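Geobacter metallireducens SMUG1 (Geobacter metallireducens, PDB 5H98) is a SMUG1-type member of the uracil DNA glycosylase superfamily, a family of single-domain alpha/beta proteins. Local coordinates at residues L21-P26 against R160-P165; G71-E76 against F135-Y140. The protein carries 1 engineered substitution. All blocks are in the same frame, centred on the assembly; numbering follows the deposited sequence.

Contact 1 of 2, residues L21-P26 against R160-P165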
loop_
_atom_site.group_PDB
_atom_site.type_symbol
_atom_site.label_atom_id
_atom_site.label_comp_id
_atom_site.label_asym_id
_atom_site.label_seq_id
_atom_site.Cartn_x
_atom_site.Cartn_y
_atom_site.Cartn_z
ATOM N N LEU A 21 -1.092 19.553 5.436
ATOM C CA LEU A 21 -2.534 19.315 5.461
ATOM C C LEU A 21 -3.103 19.284 6.880
ATOM O O LEU A 21 -2.432 18.840 7.808
ATOM C CB LEU A 21 -2.857 18.005 4.744
ATOM C CG LEU A 21 -2.367 17.946 3.298
ATOM C CD1 LEU A 21 -2.821 16.667 2.616
ATOM C CD2 LEU A 21 -2.850 19.171 2.541
ATOM N N SER A 22 -4.334 19.764 7.044
ATOM C CA SER A 22 -5.040 19.670 8.326
ATOM C C SER A 22 -6.327 18.856 8.192
ATOM O O SER A 22 -6.970 18.870 7.147
ATOM C CB SER A 22 -5.363 21.065 8.870
ATOM O OG SER A 22 -4.204 21.713 9.365
ATOM N N PHE A 23 -6.700 18.147 9.256
ATOM C CA PHE A 23 -7.917 17.332 9.247
ATOM C C PHE A 23 -8.838 17.596 10.440
ATOM O O PHE A 23 -8.363 17.775 11.563
ATOM C CB PHE A 23 -7.551 15.848 9.218
ATOM C CG PHE A 23 -6.782 15.440 7.998
ATOM C CD1 PHE A 23 -7.443 14.984 6.871
ATOM C CD2 PHE A 23 -5.398 15.524 7.970
ATOM C CE1 PHE A 23 -6.741 14.609 5.743
ATOM C CE2 PHE A 23 -4.689 15.150 6.845
ATOM C CZ PHE A 23 -5.363 14.693 5.730
ATOM N N SER A 24 -10.150 17.614 10.207
ATOM C CA SER A 24 -11.088 17.900 11.291
ATOM C C SER A 24 -11.907 16.660 11.645
ATOM O O SER A 24 -11.453 15.541 11.417
ATOM C CB SER A 24 -12.015 19.050 10.902
ATOM O OG SER A 24 -12.860 18.693 9.818
ATOM N N SER A 25 -13.172 16.850 12.007
ATOM C CA SER A 25 -13.990 15.746 12.507
ATOM C C SER A 25 -14.407 14.910 11.317
ATOM O O SER A 25 -14.686 15.459 10.254
ATOM C CB SER A 25 -15.225 16.239 13.278
ATOM O OG SER A 25 -14.902 16.719 14.573
ATOM N N PRO A 26 -14.421 13.576 11.475
ATOM C CA PRO A 26 -14.294 12.863 12.752
ATOM C C PRO A 26 -12.867 12.494 13.150
ATOM O O PRO A 26 -12.684 11.728 14.099
ATOM C CB PRO A 26 -15.106 11.594 12.502
ATOM C CG PRO A 26 -14.868 11.312 11.053
ATOM C CD PRO A 26 -14.725 12.654 10.366
ATOM N N ARG A 160 -15.201 15.541 1.565
ATOM C CA ARG A 160 -14.525 15.938 0.324
ATOM C C ARG A 160 -13.546 17.113 0.435
ATOM O O ARG A 160 -12.520 17.136 -0.260
ATOM C CB ARG A 160 -15.577 16.273 -0.737
ATOM N N GLY A 161 -13.855 18.075 1.300
ATOM C CA GLY A 161 -12.995 19.229 1.494
ATOM C C GLY A 161 -11.619 18.853 2.013
ATOM O O GLY A 161 -10.630 19.536 1.743
ATOM N N GLU A 162 -11.558 17.757 2.761
ATOM C CA GLU A 162 -10.294 17.238 3.272
ATOM C C GLU A 162 -9.714 16.189 2.331
ATOM O O GLU A 162 -8.502 15.977 2.293
ATOM C CB GLU A 162 -10.484 16.635 4.664
ATOM C CG GLU A 162 -11.032 17.605 5.693
ATOM C CD GLU A 162 -11.350 16.923 7.007
ATOM O OE1 GLU A 162 -11.606 15.700 6.995
ATOM O OE2 GLU A 162 -11.336 17.609 8.048
ATOM N N GLN A 163 -10.589 15.536 1.574
ATOM C CA GLN A 163 -10.175 14.473 0.665
ATOM C C GLN A 163 -9.412 15.001 -0.541
ATOM O O GLN A 163 -8.445 14.381 -0.983
ATOM C CB GLN A 163 -11.387 13.676 0.181
ATOM C CG GLN A 163 -11.659 12.408 0.958
ATOM C CD GLN A 163 -12.554 11.455 0.196
ATOM O OE1 GLN A 163 -12.825 11.654 -0.989
ATOM N NE2 GLN A 163 -13.020 10.412 0.870
ATOM N N GLU A 164 -9.845 16.143 -1.068
ATOM C CA GLU A 164 -9.237 16.684 -2.285
ATOM C C GLU A 164 -7.729 16.990 -2.165
ATOM O O GLU A 164 -6.951 16.550 -3.018
ATOM C CB GLU A 164 -9.990 17.941 -2.739
ATOM N N PRO A 165 -7.301 17.730 -1.121
ATOM C CA PRO A 165 -5.855 17.990 -1.059
ATOM C C PRO A 165 -5.030 16.726 -0.806
ATOM O O PRO A 165 -3.975 16.530 -1.425
ATOM C CB PRO A 165 -5.723 18.966 0.121
ATOM C CG PRO A 165 -7.102 19.506 0.348
ATOM C CD PRO A 165 -8.015 18.385 -0.011
#
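Ser24 and Glu162 carry the polar half of this contact, where one carboxylate oxygen takes two bonds. Ser24 N donates to Glu162 OE2 at 2.5 Å and 158°, shorter than expected for such a bond, so the exact length is doubtful, and Ser24 OG gives its hydrogen to the same Glu162 OE2 at 2.6 Å. The hydroxyl comes from above the carboxylate plane, 35° out of it. With chi1 at 66°, Ser24 OG sits between the backbone N and the carbonyl carbon, where OG and N can both turn to the same oxygen. Glu162 OE1, although buried, finds no partner in the model. The Glu162 chain runs extended beyond CG, which carries the carboxylate out from the helix to the loop backbone. Nearer the helix, Phe23 CD1 lies 4.1 Å from Glu162 CB. The apolar half is small: Leu21 CD2 touches Pro165 CB at 3.8 Å, three residues on, at the kink where Pro165 N has no bond to the preceding turn. Glu162 thus fastens the loop between helix 7-19 and strand 29-31 to the first turns of helix 160-181, near the protein surface. The ring of Phe23 also meets Phe145 of strand 144-146 edge-to-face, tying the loop to the small antiparallel sheet.

Contact 2 of 2, residues G71-E76 against F135-Y140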
loop_
_atom_site.group_PDB
_atom_site.type_symbol
_atom_site.label_atom_id
_atom_site.label_comp_id
_atom_site.label_asym_id
_atom_site.label_seq_id
_atom_site.Cartn_x
_atom_site.Cartn_y
_atom_site.Cartn_z
ATOM N N GLY A 71 6.788 0.034 8.803
ATOM C CA GLY A 71 7.212 0.751 7.615
ATOM C C GLY A 71 6.978 -0.037 6.342
ATOM O O GLY A 71 7.416 0.362 5.264
ATOM N N VAL A 72 6.285 -1.163 6.471
ATOM C CA VAL A 72 6.002 -2.029 5.335
ATOM C C VAL A 72 4.503 -2.129 5.100
ATOM O O VAL A 72 3.743 -2.355 6.043
ATOM C CB VAL A 72 6.585 -3.443 5.550
ATOM C CG1 VAL A 72 6.152 -4.387 4.436
ATOM C CG2 VAL A 72 8.100 -3.383 5.649
ATOM N N PRO A 73 4.071 -1.943 3.843
ATOM C CA PRO A 73 2.650 -2.080 3.518
ATOM C C PRO A 73 2.156 -3.476 3.863
ATOM O O PRO A 73 2.825 -4.457 3.535
ATOM C CB PRO A 73 2.607 -1.832 2.006
ATOM C CG PRO A 73 3.821 -1.004 1.733
ATOM C CD PRO A 73 4.864 -1.541 2.669
ATOM N N PHE A 74 1.005 -3.546 4.523
ATOM C CA PHE A 74 0.424 -4.808 4.966
ATOM C C PHE A 74 1.405 -5.543 5.867
ATOM O O PHE A 74 1.413 -6.772 5.928
ATOM C CB PHE A 74 0.050 -5.680 3.767
ATOM C CG PHE A 74 -0.984 -5.068 2.877
ATOM C CD1 PHE A 74 -2.334 -5.275 3.106
ATOM C CD2 PHE A 74 -0.602 -4.282 1.803
ATOM C CE1 PHE A 74 -3.283 -4.707 2.276
ATOM C CE2 PHE A 74 -1.544 -3.713 0.972
ATOM C CZ PHE A 74 -2.886 -3.926 1.209
ATOM N N GLY A 75 2.219 -4.779 6.583
ATOM C CA GLY A 75 3.308 -5.355 7.334
ATOM C C GLY A 75 2.861 -6.059 8.596
ATOM O O GLY A 75 2.214 -5.467 9.459
ATOM N N GLU A 76 3.213 -7.333 8.703
ATOM C CA GLU A 76 3.047 -8.056 9.947
ATOM C C GLU A 76 4.446 -8.337 10.452
ATOM O O GLU A 76 5.326 -8.713 9.679
ATOM C CB GLU A 76 2.252 -9.344 9.747
ATOM N N PHE A 135 8.242 -7.214 -8.862
ATOM C CA PHE A 135 7.101 -6.636 -8.156
ATOM C C PHE A 135 7.490 -5.640 -7.069
ATOM O O PHE A 135 8.617 -5.644 -6.579
ATOM C CB PHE A 135 6.257 -7.751 -7.535
ATOM C CG PHE A 135 5.718 -8.735 -8.535
ATOM C CD1 PHE A 135 6.482 -9.813 -8.954
ATOM C CD2 PHE A 135 4.445 -8.581 -9.057
ATOM C CE1 PHE A 135 5.983 -10.719 -9.879
ATOM C CE2 PHE A 135 3.942 -9.480 -9.980
ATOM C CZ PHE A 135 4.712 -10.551 -10.392
ATOM N N PHE A 136 6.541 -4.789 -6.695
ATOM C CA PHE A 136 6.697 -3.932 -5.528
ATOM C C PHE A 136 5.341 -3.678 -4.882
ATOM O O PHE A 136 4.306 -3.696 -5.551
ATOM C CB PHE A 136 7.367 -2.609 -5.906
ATOM C CG PHE A 136 7.825 -1.802 -4.722
ATOM C CD1 PHE A 136 8.806 -2.291 -3.873
ATOM C CD2 PHE A 136 7.279 -0.557 -4.462
ATOM C CE1 PHE A 136 9.233 -1.553 -2.783
ATOM C CE2 PHE A 136 7.703 0.189 -3.374
ATOM C CZ PHE A 136 8.680 -0.311 -2.535
ATOM N N VAL A 137 5.355 -3.439 -3.576
ATOM C CA VAL A 137 4.135 -3.171 -2.828
ATOM C C VAL A 137 4.230 -1.818 -2.140
ATOM O O VAL A 137 5.163 -1.569 -1.380
ATOM C CB VAL A 137 3.862 -4.256 -1.772
ATOM C CG1 VAL A 137 2.530 -3.998 -1.080
ATOM C CG2 VAL A 137 3.882 -5.635 -2.409
ATOM N N ALA A 138 3.267 -0.944 -2.410
ATOM C CA ALA A 138 3.290 0.391 -1.829
ATOM C C ALA A 138 1.927 0.786 -1.280
ATOM O O ALA A 138 0.896 0.270 -1.712
ATOM C CB ALA A 138 3.756 1.406 -2.858
ATOM N N ASN A 139 1.934 1.701 -0.317
ATOM C CA ASN A 139 0.696 2.278 0.189
ATOM C C ASN A 139 0.401 3.587 -0.527
ATOM O O ASN A 139 1.295 4.405 -0.736
ATOM C CB ASN A 139 0.784 2.507 1.700
ATOM C CG ASN A 139 0.387 1.283 2.502
ATOM O OD1 ASN A 139 -0.355 0.426 2.023
ATOM N ND2 ASN A 139 0.873 1.201 3.735
ATOM N N TYR A 140 -0.859 3.781 -0.899
ATOM C CA TYR A 140 -1.273 5.002 -1.577
ATOM C C TYR A 140 -1.270 6.195 -0.628
ATOM O O TYR A 140 -0.787 7.275 -0.970
ATOM C CB TYR A 140 -2.659 4.811 -2.197
ATOM C CG TYR A 140 -3.282 6.072 -2.745
ATOM C CD1 TYR A 140 -2.930 6.558 -3.997
ATOM C CD2 TYR A 140 -4.238 6.767 -2.017
ATOM C CE1 TYR A 140 -3.506 7.708 -4.503
ATOM C CE2 TYR A 140 -4.818 7.916 -2.514
ATOM C CZ TYR A 140 -4.450 8.382 -3.757
ATOM O OH TYR A 140 -5.028 9.528 -4.255
#
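A type II beta turn, Val72 to Gly75, lies against strand 135-139, an outermost strand of the parallel four-stranded sheet, and presents its two central residues, Pro73 and Phe74, to it. Gly75 N closes the turn with a weak bond to Val72 O. Across the interface there are no hydrogen bonds; contact is by van der Waals packing, and Pro73 supplies most of it. Pro73 CG rests 3.4 Å from Val137 O and 3.9 Å from Ala138 CA, so the ring leans on the strand backbone as well as on its side chains. Pro73 CB meets Val137 CG1 at 3.8 Å, and the Asn139 amide group flanks the same proline. Val137 holds CG1 opposite its backbone N (chi1 -176°), and that methyl serves two neighbours: it also lies 4.3 Å from Phe74 CD2, approaching the ring obliquely. Phe74 takes positive phi (58°), as the third position of a type II turn requires. Helix 109-125 covers this cluster, Trp118 touching Val72, Phe74 and Val137 while its NE1 bonds to Pro73 O. Strand 135-139 itself pairs in parallel with strand 55-59, Ala138 bonding to Phe57 and Gly59, and Tyr44 OH of helix 38-48 bonds to Val137 O, the oxygen beside Pro73.

Along the chain the order is 21-26, 71-76, 135-140, 160-165, so both segments of contact 2 fall between the two of contact 1. Their centres stand 24 Å apart, and the closest atoms of the two are still about 7 Å from each other. The centre of contact 2 lies about 5 Å from the centre of the chain, at one edge of the parallel sheet, whereas the centre of contact 1 lies about 20 Å from it. Helix 160-181 links the two regions: its first turns form contact 1, and further along Phe167, Cys170 and Asp171 meet Tyr140, which follows strand 135-139. One contact therefore joins an N-terminal loop to a helix end; the other joins a turn to the central sheet.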